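Local coordinates for thiamine-phosphate synthase (Pyrococcus furiosus, PDB 1XI3), which probably condenses a thiazole monophosphate with a hydroxymethylpyrimidine pyrophosphate to form thiamine monophosphate and diphosphate, using one magnesium ion per subunit, at residues A[72-77]-A[129-134]; A[65-70]-A[84-89]; A[156-161]-A[180-185]; A[53-58]-A[76-81]. One frame throughout, in Å; residues are numbered along the deposited sequence. Where two conformers were deposited one is given.

Contact 1 of 4, residues A[72-77]-A[129-134]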
loop_
_atom_site.group_PDB
_atom_site.type_symbol
_atom_site.label_atom_id
_atom_site.label_comp_id
_atom_site.label_asym_id
_atom_site.label_seq_id
_atom_site.Cartn_x
_atom_site.Cartn_y
_atom_site.Cartn_z
ATOM N N LEU A 72 -4.106 2.044 -21.382
ATOM C CA LEU A 72 -4.204 1.306 -20.140
ATOM C C LEU A 72 -3.303 1.947 -19.056
ATOM O O LEU A 72 -2.241 2.518 -19.346
ATOM C CB LEU A 72 -3.797 -0.136 -20.359
ATOM C CG LEU A 72 -4.779 -1.004 -21.179
ATOM C CD1 LEU A 72 -4.317 -2.453 -21.289
ATOM C CD2 LEU A 72 -6.204 -0.890 -20.615
ATOM N N PHE A 73 -3.768 1.810 -17.807
ATOM C CA PHE A 73 -3.083 2.352 -16.631
ATOM C C PHE A 73 -2.910 1.297 -15.548
ATOM O O PHE A 73 -3.892 0.716 -15.047
ATOM C CB PHE A 73 -3.849 3.533 -16.058
ATOM C CG PHE A 73 -3.175 4.205 -14.921
ATOM C CD1 PHE A 73 -1.803 4.455 -14.951
ATOM C CD2 PHE A 73 -3.888 4.593 -13.806
ATOM C CE1 PHE A 73 -1.169 5.052 -13.841
ATOM C CE2 PHE A 73 -3.212 5.253 -12.697
ATOM C CZ PHE A 73 -1.874 5.468 -12.774
ATOM N N PHE A 74 -1.635 1.055 -15.191
ATOM C CA PHE A 74 -1.272 0.098 -14.165
ATOM C C PHE A 74 -0.534 0.787 -13.074
ATOM O O PHE A 74 0.162 1.771 -13.312
ATOM C CB PHE A 74 -0.312 -0.962 -14.776
ATOM C CG PHE A 74 -0.978 -1.773 -15.822
ATOM C CD1 PHE A 74 -1.821 -2.821 -15.468
ATOM C CD2 PHE A 74 -0.876 -1.409 -17.168
ATOM C CE1 PHE A 74 -2.502 -3.534 -16.472
ATOM C CE2 PHE A 74 -1.533 -2.135 -18.149
ATOM C CZ PHE A 74 -2.355 -3.166 -17.792
ATOM N N VAL A 75 -0.666 0.244 -11.863
ATOM C CA VAL A 75 0.149 0.661 -10.728
ATOM C C VAL A 75 1.084 -0.490 -10.328
ATOM O O VAL A 75 0.636 -1.621 -10.194
ATOM C CB VAL A 75 -0.732 1.079 -9.521
ATOM C CG1 VAL A 75 0.135 1.497 -8.344
ATOM C CG2 VAL A 75 -1.652 2.221 -9.938
ATOM N N ASP A 76 2.368 -0.173 -10.113
ATOM C CA ASP A 76 3.323 -1.179 -9.618
ATOM C C ASP A 76 3.041 -1.453 -8.136
ATOM O O ASP A 76 2.914 -0.491 -7.363
ATOM C CB ASP A 76 4.750 -0.708 -9.763
ATOM C CG ASP A 76 5.737 -1.806 -9.441
ATOM O OD1 ASP A 76 6.647 -1.530 -8.659
ATOM O OD2 ASP A 76 5.555 -2.923 -9.941
ATOM N N ASP A 77 2.886 -2.745 -7.787
ATOM C CA ASP A 77 2.793 -3.228 -6.381
ATOM C C ASP A 77 1.445 -2.926 -5.750
ATOM O O ASP A 77 0.687 -3.844 -5.401
ATOM C CB ASP A 77 3.968 -2.579 -5.602
ATOM C CG ASP A 77 4.108 -2.997 -4.140
ATOM O OD1 ASP A 77 5.175 -2.602 -3.556
ATOM O OD2 ASP A 77 3.235 -3.633 -3.543
ATOM N N ALA A 129 -2.300 -14.845 -13.550
ATOM C CA ALA A 129 -1.828 -13.588 -14.096
ATOM C C ALA A 129 -2.470 -13.379 -15.455
ATOM O O ALA A 129 -2.657 -14.337 -16.221
ATOM C CB ALA A 129 -0.334 -13.581 -14.227
ATOM N N ASP A 130 -2.798 -12.121 -15.760
ATOM C CA ASP A 130 -3.317 -11.776 -17.080
ATOM C C ASP A 130 -2.244 -11.516 -18.118
ATOM O O ASP A 130 -2.457 -11.766 -19.301
ATOM C CB ASP A 130 -4.236 -10.549 -16.946
ATOM C CG ASP A 130 -5.445 -10.854 -16.107
ATOM O OD1 ASP A 130 -5.612 -10.292 -15.017
ATOM O OD2 ASP A 130 -6.245 -11.715 -16.546
ATOM N N TYR A 131 -1.094 -11.001 -17.689
ATOM C CA TYR A 131 0.065 -10.884 -18.557
ATOM C C TYR A 131 1.310 -10.976 -17.726
ATOM O O TYR A 131 1.261 -10.925 -16.497
ATOM C CB TYR A 131 0.059 -9.569 -19.393
ATOM C CG TYR A 131 0.314 -8.320 -18.575
ATOM C CD1 TYR A 131 -0.731 -7.666 -17.883
ATOM C CD2 TYR A 131 1.594 -7.804 -18.444
ATOM C CE1 TYR A 131 -0.485 -6.525 -17.106
ATOM C CE2 TYR A 131 1.843 -6.671 -17.667
ATOM C CZ TYR A 131 0.806 -6.046 -16.986
ATOM O OH TYR A 131 1.105 -4.947 -16.204
ATOM N N LEU A 132 2.419 -11.154 -18.427
ATOM C CA LEU A 132 3.727 -11.260 -17.795
ATOM C C LEU A 132 4.584 -10.103 -18.213
ATOM O O LEU A 132 4.609 -9.709 -19.388
ATOM C CB LEU A 132 4.473 -12.543 -18.225
ATOM C CG LEU A 132 3.744 -13.844 -17.961
ATOM C CD1 LEU A 132 4.647 -15.015 -18.369
ATOM C CD2 LEU A 132 3.366 -13.963 -16.516
ATOM N N GLY A 133 5.332 -9.575 -17.241
ATOM C CA GLY A 133 6.488 -8.728 -17.501
ATOM C C GLY A 133 7.728 -9.615 -17.355
ATOM O O GLY A 133 8.151 -9.860 -16.251
ATOM N N ALA A 134 8.285 -10.047 -18.482
ATOM C CA ALA A 134 9.426 -11.017 -18.481
ATOM C C ALA A 134 10.717 -10.281 -18.686
ATOM O O ALA A 134 10.906 -9.588 -19.688
ATOM C CB ALA A 134 9.233 -12.072 -19.554
#
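Phe74 and Tyr131 reach toward each other from strands 72-76 and 131-135 and meet as an aromatic pair, their backbones staying 11.9 Å apart between Phe74 CA and Tyr131 CA. The stack is T-shaped: the edge of Tyr131 is directed at one face of Phe74, with ring centroids 5.3 Å apart and planes inclined at 65°. The apolar part of the touch runs from Tyr131 CE1 to Phe74 CE1 at 3.7 Å. The hydroxyl lies over the same ring, Tyr131 OH standing 3.7 Å from Phe74 CD1 and offset toward the rim. Tyr131 gets there with CG set between its backbone N and carbonyl carbon (chi1 71°), which sends the phenol across the interior.

The polar end is satisfied outside the pair: Tyr131 OH is hydrogen-bonded to Tyr18 OH and more weakly to Gln91 OE1. The ring of Tyr18 also meets that of Phe74 at a shallow angle, and Ile110 touches both Phe74 and Tyr131, making an interior aromatic and aliphatic cluster. Replacing Phe74 with alanine would probably leave the edge of Tyr131 without the face it packs on and open a gap in the barrel interior between Tyr131 and strand 72-76.

Both side chains are buried near the centre of the chain, where non-neighbouring strands of a closed eight-stranded parallel barrel meet through their inward-facing residues, as in the core of a TIM barrel.

Contact 2 of 4, residues A[65-70]-A[84-89]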
loop_
_atom_site.group_PDB
_atom_site.type_symbol
_atom_site.label_atom_id
_atom_site.label_comp_id
_atom_site.label_asym_id
_atom_site.label_seq_id
_atom_site.Cartn_x
_atom_site.Cartn_y
_atom_site.Cartn_z
ATOM N N LEU A 65 -5.397 11.187 -17.534
ATOM C CA LEU A 65 -4.559 11.300 -18.722
ATOM C C LEU A 65 -4.622 10.071 -19.584
ATOM O O LEU A 65 -4.826 10.153 -20.796
ATOM C CB LEU A 65 -3.106 11.548 -18.315
ATOM C CG LEU A 65 -2.651 12.935 -17.985
ATOM C CD1 LEU A 65 -1.195 12.854 -17.587
ATOM C CD2 LEU A 65 -2.832 13.873 -19.205
ATOM N N THR A 66 -4.435 8.897 -18.982
ATOM C CA THR A 66 -4.501 7.689 -19.741
ATOM C C THR A 66 -5.851 7.540 -20.448
ATOM O O THR A 66 -5.905 7.177 -21.609
ATOM C CB THR A 66 -4.148 6.430 -18.915
ATOM O OG1 THR A 66 -4.987 6.333 -17.750
ATOM C CG2 THR A 66 -2.624 6.506 -18.534
ATOM N N ARG A 67 -6.931 7.834 -19.757
ATOM C CA ARG A 67 -8.260 7.725 -20.384
ATOM C C ARG A 67 -8.389 8.649 -21.601
ATOM O O ARG A 67 -8.987 8.276 -22.631
ATOM C CB ARG A 67 -9.343 7.991 -19.366
ATOM C CG ARG A 67 -9.649 6.783 -18.563
ATOM C CD ARG A 67 -10.425 7.066 -17.341
ATOM N NE ARG A 67 -10.808 5.806 -16.722
ATOM C CZ ARG A 67 -11.325 5.672 -15.522
ATOM N NH1 ARG A 67 -11.503 6.707 -14.722
ATOM N NH2 ARG A 67 -11.646 4.447 -15.103
ATOM N N GLU A 68 -7.784 9.817 -21.501
ATOM C CA GLU A 68 -7.832 10.795 -22.599
ATOM C C GLU A 68 -7.170 10.276 -23.859
ATOM O O GLU A 68 -7.541 10.656 -24.986
ATOM C CB GLU A 68 -7.155 12.082 -22.167
ATOM C CG GLU A 68 -7.129 13.150 -23.226
ATOM C CD GLU A 68 -6.374 14.381 -22.794
ATOM O OE1 GLU A 68 -6.041 15.194 -23.703
ATOM O OE2 GLU A 68 -6.087 14.532 -21.576
ATOM N N TYR A 69 -6.163 9.434 -23.680
ATOM C CA TYR A 69 -5.436 8.813 -24.802
ATOM C C TYR A 69 -5.811 7.325 -25.052
ATOM O O TYR A 69 -5.174 6.643 -25.870
ATOM C CB TYR A 69 -3.948 8.961 -24.547
ATOM C CG TYR A 69 -3.435 10.357 -24.681
ATOM C CD1 TYR A 69 -3.491 11.217 -23.616
ATOM C CD2 TYR A 69 -2.863 10.825 -25.880
ATOM C CE1 TYR A 69 -3.017 12.507 -23.694
ATOM C CE2 TYR A 69 -2.375 12.131 -25.965
ATOM C CZ TYR A 69 -2.462 12.963 -24.873
ATOM O OH TYR A 69 -1.989 14.265 -24.889
ATOM N N ASP A 70 -6.853 6.835 -24.391
ATOM C CA ASP A 70 -7.323 5.460 -24.540
ATOM C C ASP A 70 -6.182 4.476 -24.242
ATOM O O ASP A 70 -6.014 3.457 -24.915
ATOM C CB ASP A 70 -7.913 5.207 -25.945
ATOM C CG ASP A 70 -9.165 6.053 -26.223
ATOM N N ALA A 84 -8.048 2.639 -5.577
ATOM C CA ALA A 84 -8.487 4.001 -5.213
ATOM C C ALA A 84 -8.541 4.907 -6.449
ATOM O O ALA A 84 -9.422 5.761 -6.539
ATOM C CB ALA A 84 -7.605 4.594 -4.231
ATOM N N VAL A 85 -7.620 4.719 -7.391
ATOM C CA VAL A 85 -7.594 5.556 -8.624
ATOM C C VAL A 85 -8.274 4.904 -9.844
ATOM O O VAL A 85 -8.280 5.485 -10.950
ATOM C CB VAL A 85 -6.172 6.034 -8.954
ATOM C CG1 VAL A 85 -5.524 6.649 -7.730
ATOM C CG2 VAL A 85 -5.336 4.927 -9.581
ATOM N N ASP A 86 -8.906 3.740 -9.641
ATOM C CA ASP A 86 -9.568 2.986 -10.694
ATOM C C ASP A 86 -8.653 2.681 -11.849
ATOM O O ASP A 86 -8.999 2.738 -13.019
ATOM C CB ASP A 86 -10.824 3.711 -11.184
ATOM C CG ASP A 86 -11.824 2.783 -11.852
ATOM O OD1 ASP A 86 -12.701 3.314 -12.600
ATOM O OD2 ASP A 86 -11.750 1.535 -11.675
ATOM N N ALA A 87 -7.432 2.281 -11.518
ATOM C CA ALA A 87 -6.534 1.801 -12.542
ATOM C C ALA A 87 -7.058 0.549 -13.192
ATOM O O ALA A 87 -7.886 -0.186 -12.605
ATOM C CB ALA A 87 -5.159 1.531 -11.925
ATOM N N ASP A 88 -6.580 0.275 -14.401
ATOM C CA ASP A 88 -6.931 -0.935 -15.100
ATOM C C ASP A 88 -6.335 -2.179 -14.432
ATOM O O ASP A 88 -6.923 -3.258 -14.507
ATOM C CB ASP A 88 -6.524 -0.854 -16.543
ATOM C CG ASP A 88 -7.214 0.320 -17.264
ATOM O OD1 ASP A 88 -8.472 0.312 -17.337
ATOM O OD2 ASP A 88 -6.526 1.229 -17.690
ATOM N N GLY A 89 -5.162 -2.010 -13.796
ATOM C CA GLY A 89 -4.493 -3.165 -13.213
ATOM C C GLY A 89 -3.363 -2.819 -12.296
ATOM O O GLY A 89 -3.079 -1.653 -12.010
HETATM O O HOH W 1 -12.800 6.554 -12.051
#
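Arg67 and Asp86 face each other where two helices run out: the helix carrying Arg67 ends in a Schellman motif with Asp70 at positive phi, and Asp86, itself at positive phi (55°), forms the Schellman end of the other. From the last helical turn before Asp70, the side chain of Arg67 extends straight from CG to NE and carries its guanidinium to the carboxylate. Arg67 NH2 donates to Asp86 OD1 at 2.9 Å, a salt bridge with an N-H...O angle of 157°. The oxygen lies almost exactly in the guanidinium plane, at its edge, whereas the nitrogen approaches from well above the carboxylate plane; the two flat groups are turned 74° apart. A water closes the arrangement, accepting from Arg67 NH1 at 3.0 Å and donating to Asp86 OD1 at 3.3 Å, which gives that oxygen two donors. Both residues are exposed, so solvent probably screens part of the attraction.

Arg63, one turn back on helix 52-68, reaches the same loop, bonding Asp86 O through NH1 and Asp88 OD2 through NH2. On the buried side, Thr66, Val85 and Ala87 pack on Phe73 of strand 72-76, so the ends of helices 52-68 and 79-85 are joined across the strand between them.

Contact 3 of 4, residues A[156-161]-A[180-185]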
loop_
_atom_site.group_PDB
_atom_site.type_symbol
_atom_site.label_atom_id
_atom_site.label_comp_id
_atom_site.label_asym_id
_atom_site.label_seq_id
_atom_site.Cartn_x
_atom_site.Cartn_y
_atom_site.Cartn_z
ATOM N N LYS A 156 12.001 -18.447 -24.705
ATOM C CA LYS A 156 11.492 -19.642 -24.108
ATOM C C LYS A 156 10.217 -19.385 -23.339
ATOM O O LYS A 156 9.299 -20.184 -23.381
ATOM C CB LYS A 156 12.566 -20.269 -23.217
ATOM C CG LYS A 156 12.164 -21.590 -22.596
ATOM C CD LYS A 156 12.075 -22.751 -23.552
ATOM C CE LYS A 156 11.808 -24.053 -22.760
ATOM N NZ LYS A 156 11.293 -25.148 -23.611
ATOM N N ILE A 157 10.144 -18.237 -22.665
ATOM C CA ILE A 157 8.939 -17.889 -21.940
ATOM C C ILE A 157 7.773 -17.727 -22.969
ATOM O O ILE A 157 6.696 -18.248 -22.770
ATOM C CB ILE A 157 9.156 -16.655 -21.037
ATOM C CG1 ILE A 157 9.938 -17.081 -19.770
ATOM C CG2 ILE A 157 7.818 -16.058 -20.589
ATOM C CD1 ILE A 157 10.673 -15.952 -19.079
ATOM N N VAL A 158 8.044 -16.985 -24.029
ATOM C CA VAL A 158 7.050 -16.716 -25.081
ATOM C C VAL A 158 6.503 -18.034 -25.631
ATOM O O VAL A 158 5.290 -18.205 -25.801
ATOM C CB VAL A 158 7.642 -15.870 -26.207
ATOM C CG1 VAL A 158 6.694 -15.855 -27.428
ATOM C CG2 VAL A 158 7.947 -14.438 -25.727
ATOM N N GLU A 159 7.402 -18.995 -25.851
ATOM C CA GLU A 159 6.993 -20.306 -26.366
ATOM C C GLU A 159 6.180 -21.142 -25.374
ATOM O O GLU A 159 5.413 -22.024 -25.789
ATOM C CB GLU A 159 8.230 -21.109 -26.757
ATOM C CG GLU A 159 9.005 -20.544 -27.906
ATOM C CD GLU A 159 10.322 -21.295 -28.153
ATOM O OE1 GLU A 159 11.086 -20.871 -29.061
ATOM O OE2 GLU A 159 10.599 -22.285 -27.429
ATOM N N SER A 160 6.348 -20.876 -24.075
ATOM C CA SER A 160 5.847 -21.736 -23.030
ATOM C C SER A 160 4.555 -21.307 -22.385
ATOM O O SER A 160 3.937 -22.106 -21.674
ATOM C CB SER A 160 6.915 -21.897 -21.942
ATOM O OG SER A 160 8.151 -22.337 -22.498
ATOM N N VAL A 161 4.131 -20.057 -22.605
ATOM C CA VAL A 161 2.904 -19.563 -21.982
ATOM C C VAL A 161 1.916 -19.083 -23.032
ATOM O O VAL A 161 2.300 -18.794 -24.154
ATOM C CB VAL A 161 3.167 -18.393 -20.978
ATOM C CG1 VAL A 161 4.188 -18.795 -19.966
ATOM C CG2 VAL A 161 3.583 -17.113 -21.706
ATOM N N LEU A 180 11.572 -7.683 -29.976
ATOM C CA LEU A 180 10.246 -7.902 -30.559
ATOM C C LEU A 180 10.169 -9.208 -31.390
ATOM O O LEU A 180 9.152 -9.906 -31.398
ATOM C CB LEU A 180 9.872 -6.677 -31.376
ATOM C CG LEU A 180 9.507 -5.437 -30.550
ATOM C CD1 LEU A 180 9.647 -4.145 -31.315
ATOM C CD2 LEU A 180 8.058 -5.577 -29.974
ATOM N N LYS A 181 11.283 -9.577 -32.029
ATOM C CA LYS A 181 11.327 -10.812 -32.804
ATOM C C LYS A 181 11.311 -12.092 -31.954
ATOM O O LYS A 181 11.193 -13.198 -32.484
ATOM C CB LYS A 181 12.548 -10.787 -33.727
ATOM C CG LYS A 181 12.424 -9.840 -34.893
ATOM C CD LYS A 181 13.512 -10.128 -35.958
ATOM C CE LYS A 181 14.571 -9.098 -35.991
ATOM N NZ LYS A 181 15.606 -9.292 -37.092
ATOM N N THR A 182 11.373 -11.976 -30.622
ATOM C CA THR A 182 11.196 -13.174 -29.794
ATOM C C THR A 182 9.743 -13.606 -29.737
ATOM O O THR A 182 9.444 -14.679 -29.270
ATOM C CB THR A 182 11.695 -12.974 -28.352
ATOM O OG1 THR A 182 10.883 -11.966 -27.737
ATOM C CG2 THR A 182 13.151 -12.559 -28.336
ATOM N N GLY A 183 8.807 -12.752 -30.192
ATOM C CA GLY A 183 7.415 -13.104 -30.214
ATOM C C GLY A 183 6.571 -12.514 -29.099
ATOM O O GLY A 183 5.389 -12.862 -28.938
ATOM N N VAL A 184 7.189 -11.610 -28.334
ATOM C CA VAL A 184 6.473 -10.862 -27.305
ATOM C C VAL A 184 5.356 -9.998 -27.901
ATOM O O VAL A 184 5.356 -9.678 -29.091
ATOM C CB VAL A 184 7.434 -9.966 -26.457
ATOM C CG1 VAL A 184 8.366 -10.888 -25.599
ATOM C CG2 VAL A 184 8.222 -9.020 -27.313
ATOM N N ASP A 185 4.395 -9.676 -27.059
ATOM C CA ASP A 185 3.288 -8.810 -27.432
ATOM C C ASP A 185 3.610 -7.323 -27.294
ATOM O O ASP A 185 2.870 -6.487 -27.770
ATOM C CB ASP A 185 2.091 -9.209 -26.614
ATOM C CG ASP A 185 1.750 -10.673 -26.816
ATOM O OD1 ASP A 185 2.122 -11.543 -25.973
ATOM O OD2 ASP A 185 1.219 -10.969 -27.913
#
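This is a small van der Waals contact of one valine with a loop, at the periphery of the barrel, where the last turns of helix 150-160 lie against the loop leading from helix 176-180 into strand 186-189. Val158 carries it, with its CB directed at the loop and Val158 CA only 6.3 Å from Gly183 CA. Its two methyls divide the work. Val158 CG1, anti to the backbone N (chi1 168°), lies over the loop backbone, 3.5 Å from Thr182 O and 3.6 Å from Gly183 O. The other methyl, Val158 CG2, meets Val184 CG1 at 3.6 Å, the two valine side chains crossing at about a right angle.

The loop backbone under Val158 CG1 is a tight turn. This type I turn from Leu180 to Gly183 is closed by Gly183 N bonding Leu180 O at 3.1 Å, and Gly183, its last residue, has positive phi (102°). A side chain there would run into both Val158 CG1 and the preceding carbonyl. The join belongs to the alpha/beta barrel, in which the helix after strand 131-135 packs beside the segment that feeds strand 186-189.

Polar groups close by are engaged. Thr182 O, beside the Val158 methyl, accepts from Arg155 NH1, and Thr182 OG1 bonds Val179 O. Within the final helical turn, Ser160 OG donates to Lys156 O at 2.6 Å, tilted 30° from the carbonyl plane. Val184 and Thr182 both also touch Leu154 of the same helix.

Contact 4 of 4, residues A[53-58]-A[76-81]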
loop_
_atom_site.group_PDB
_atom_site.type_symbol
_atom_site.label_atom_id
_atom_site.label_comp_id
_atom_site.label_asym_id
_atom_site.label_seq_id
_atom_site.Cartn_x
_atom_site.Cartn_y
_atom_site.Cartn_z
ATOM N N ARG A 53 -1.031 9.192 0.235
ATOM C CA ARG A 53 -1.807 10.339 -0.253
ATOM C C ARG A 53 -1.264 10.845 -1.590
ATOM O O ARG A 53 -2.016 11.126 -2.513
ATOM C CB ARG A 53 -1.823 11.479 0.749
ATOM C CG ARG A 53 -2.640 12.664 0.273
ATOM C CD ARG A 53 -2.773 13.669 1.374
ATOM N NE ARG A 53 -4.136 14.157 1.374
ATOM C CZ ARG A 53 -5.168 13.616 2.017
ATOM N NH1 ARG A 53 -6.324 14.183 1.830
ATOM N NH2 ARG A 53 -5.075 12.528 2.830
ATOM N N GLU A 54 0.047 10.938 -1.677
ATOM C CA GLU A 54 0.716 11.403 -2.879
ATOM C C GLU A 54 0.544 10.444 -4.040
ATOM O O GLU A 54 0.249 10.838 -5.188
ATOM C CB GLU A 54 2.199 11.595 -2.578
ATOM C CG GLU A 54 2.981 12.059 -3.815
ATOM C CD GLU A 54 4.389 12.417 -3.547
ATOM O OE1 GLU A 54 4.775 12.591 -2.349
ATOM O OE2 GLU A 54 5.124 12.563 -4.555
ATOM N N MET A 55 0.746 9.149 -3.757
ATOM C CA MET A 55 0.496 8.110 -4.773
ATOM C C MET A 55 -0.942 8.209 -5.327
ATOM O O MET A 55 -1.169 8.110 -6.535
ATOM C CB MET A 55 0.750 6.725 -4.176
ATOM C CG MET A 55 2.185 6.524 -3.718
ATOM S SD MET A 55 2.331 4.840 -3.136
ATOM C CE MET A 55 4.069 4.646 -2.895
ATOM N N TYR A 56 -1.906 8.467 -4.439
ATOM C CA TYR A 56 -3.284 8.594 -4.809
ATOM C C TYR A 56 -3.493 9.825 -5.677
ATOM O O TYR A 56 -4.130 9.741 -6.727
ATOM C CB TYR A 56 -4.156 8.674 -3.557
ATOM C CG TYR A 56 -5.571 9.109 -3.832
ATOM C CD1 TYR A 56 -6.004 10.380 -3.496
ATOM C CD2 TYR A 56 -6.445 8.262 -4.444
ATOM C CE1 TYR A 56 -7.285 10.788 -3.807
ATOM C CE2 TYR A 56 -7.757 8.664 -4.744
ATOM C CZ TYR A 56 -8.151 9.898 -4.397
ATOM O OH TYR A 56 -9.441 10.264 -4.711
ATOM N N GLU A 57 -2.956 10.968 -5.262
ATOM C CA GLU A 57 -3.170 12.207 -6.047
ATOM C C GLU A 57 -2.565 12.126 -7.449
ATOM O O GLU A 57 -3.194 12.522 -8.437
ATOM C CB GLU A 57 -2.611 13.399 -5.304
ATOM C CG GLU A 57 -3.441 13.777 -4.085
ATOM C CD GLU A 57 -2.726 14.736 -3.126
ATOM O OE1 GLU A 57 -1.497 14.993 -3.285
ATOM O OE2 GLU A 57 -3.394 15.218 -2.170
ATOM N N ILE A 58 -1.330 11.624 -7.530
ATOM C CA ILE A 58 -0.672 11.447 -8.839
ATOM C C ILE A 58 -1.447 10.395 -9.670
ATOM O O ILE A 58 -1.655 10.533 -10.898
ATOM C CB ILE A 58 0.811 11.082 -8.652
ATOM C CG1 ILE A 58 1.550 12.248 -7.975
ATOM C CG2 ILE A 58 1.451 10.732 -10.024
ATOM C CD1 ILE A 58 2.976 11.936 -7.675
ATOM N N ASP A 76 2.368 -0.173 -10.113
ATOM C CA ASP A 76 3.323 -1.179 -9.618
ATOM C C ASP A 76 3.041 -1.453 -8.136
ATOM O O ASP A 76 2.914 -0.491 -7.363
ATOM C CB ASP A 76 4.750 -0.708 -9.763
ATOM C CG ASP A 76 5.737 -1.806 -9.441
ATOM O OD1 ASP A 76 6.647 -1.530 -8.659
ATOM O OD2 ASP A 76 5.555 -2.923 -9.941
ATOM N N ASP A 77 2.886 -2.745 -7.787
ATOM C CA ASP A 77 2.793 -3.228 -6.381
ATOM C C ASP A 77 1.445 -2.926 -5.750
ATOM O O ASP A 77 0.687 -3.844 -5.401
ATOM C CB ASP A 77 3.968 -2.579 -5.602
ATOM C CG ASP A 77 4.108 -2.997 -4.140
ATOM O OD1 ASP A 77 5.175 -2.602 -3.556
ATOM O OD2 ASP A 77 3.235 -3.633 -3.543
ATOM N N ARG A 78 1.141 -1.644 -5.620
ATOM C CA ARG A 78 0.133 -1.166 -4.667
ATOM C C ARG A 78 -1.306 -1.344 -5.140
ATOM O O ARG A 78 -1.844 -0.508 -5.886
ATOM C CB ARG A 78 0.430 0.331 -4.272
ATOM C CG ARG A 78 1.753 0.514 -3.556
ATOM C CD ARG A 78 1.634 -0.023 -2.118
ATOM N NE ARG A 78 0.694 0.782 -1.370
ATOM C CZ ARG A 78 1.023 1.904 -0.727
ATOM N NH1 ARG A 78 2.256 2.324 -0.693
ATOM N NH2 ARG A 78 0.097 2.598 -0.130
ATOM N N VAL A 79 -1.949 -2.422 -4.663
ATOM C CA VAL A 79 -3.344 -2.733 -5.006
ATOM C C VAL A 79 -4.314 -1.661 -4.423
ATOM O O VAL A 79 -5.338 -1.318 -5.030
ATOM C CB VAL A 79 -3.700 -4.115 -4.506
ATOM C CG1 VAL A 79 -5.183 -4.394 -4.676
ATOM C CG2 VAL A 79 -2.852 -5.172 -5.170
ATOM N N ASP A 80 -3.984 -1.126 -3.253
ATOM C CA ASP A 80 -4.800 -0.064 -2.629
ATOM C C ASP A 80 -4.865 1.139 -3.543
ATOM O O ASP A 80 -5.949 1.692 -3.813
ATOM C CB ASP A 80 -4.301 0.353 -1.240
ATOM C CG ASP A 80 -2.823 0.732 -1.193
ATOM O OD1 ASP A 80 -2.022 0.156 -1.949
ATOM O OD2 ASP A 80 -2.475 1.603 -0.337
ATOM N N VAL A 81 -3.700 1.549 -4.021
ATOM C CA VAL A 81 -3.627 2.703 -4.918
ATOM C C VAL A 81 -4.370 2.426 -6.234
ATOM O O VAL A 81 -5.156 3.242 -6.682
ATOM C CB VAL A 81 -2.196 3.121 -5.146
ATOM C CG1 VAL A 81 -2.114 4.264 -6.186
ATOM C CG2 VAL A 81 -1.559 3.567 -3.806
#
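Met55 lays its sulfur over one face of the Arg78 guanidinium, Met55 SD lying 3.5 Å from Arg78 NH1 and the two side chains crossing at about a right angle. The terminal methyl follows, with Met55 CE 3.7 Å from Arg78 NH1. Extended beyond CG, the methionine has the length to reach across from helix 52-68. Nearer its own backbone, Met55 CB packs on Val81 CG2 at 3.9 Å.

Arg78 folds back on itself, bent at chi2 (-74°) and chi3, and this turns its edge to Asp80. The grip is side-on: Arg78 NE donates to Asp80 OD1 and Arg78 NH2 to Asp80 OD2, each at 2.8 Å, both oxygens using their syn lone pairs, the NH2 bond nearly straight at 173°. Arg78 is the N-cap residue of helix 79-85, in the loop at the C-terminal end of strand 72-76, the end of a TIM barrel that carries the active site. Asp76, which ends that strand, and Asp77, just after it, are predicted to bind the pyrimidine pyrophosphate and magnesium respectively. A leucine in place of Arg78 would probably leave the buried Asp80 carboxylate without its charged partner. Thr52 OG1 also accepts from Arg78 NH2, while Asp77 OD2 is hydrogen-bonded to Thr52 OG1 of the second subunit.

Contacts 1 and 4 are buried, contact 3 is partly so, and contact 2 lies at the surface. Their chemistry follows: aromatic rings inside the barrel in contact 1, sulfur over a guanidinium and aliphatic packing in contact 4, methyls against a loop backbone in contact 3, and a water-bridged ion pair in contact 2. Contacts 2 and 4 join the same helices, 52-68 and 79-85, at different places, with centres 13 Å apart. Contact 1 shares Asp76 and Asp77 with contact 4 and meets contact 2 through Phe73 N and Asp88 OD2. Contact 3 lies across the chain's centre from contacts 2 and 4, yet touches contact 1 where Leu132 packs on Ile157.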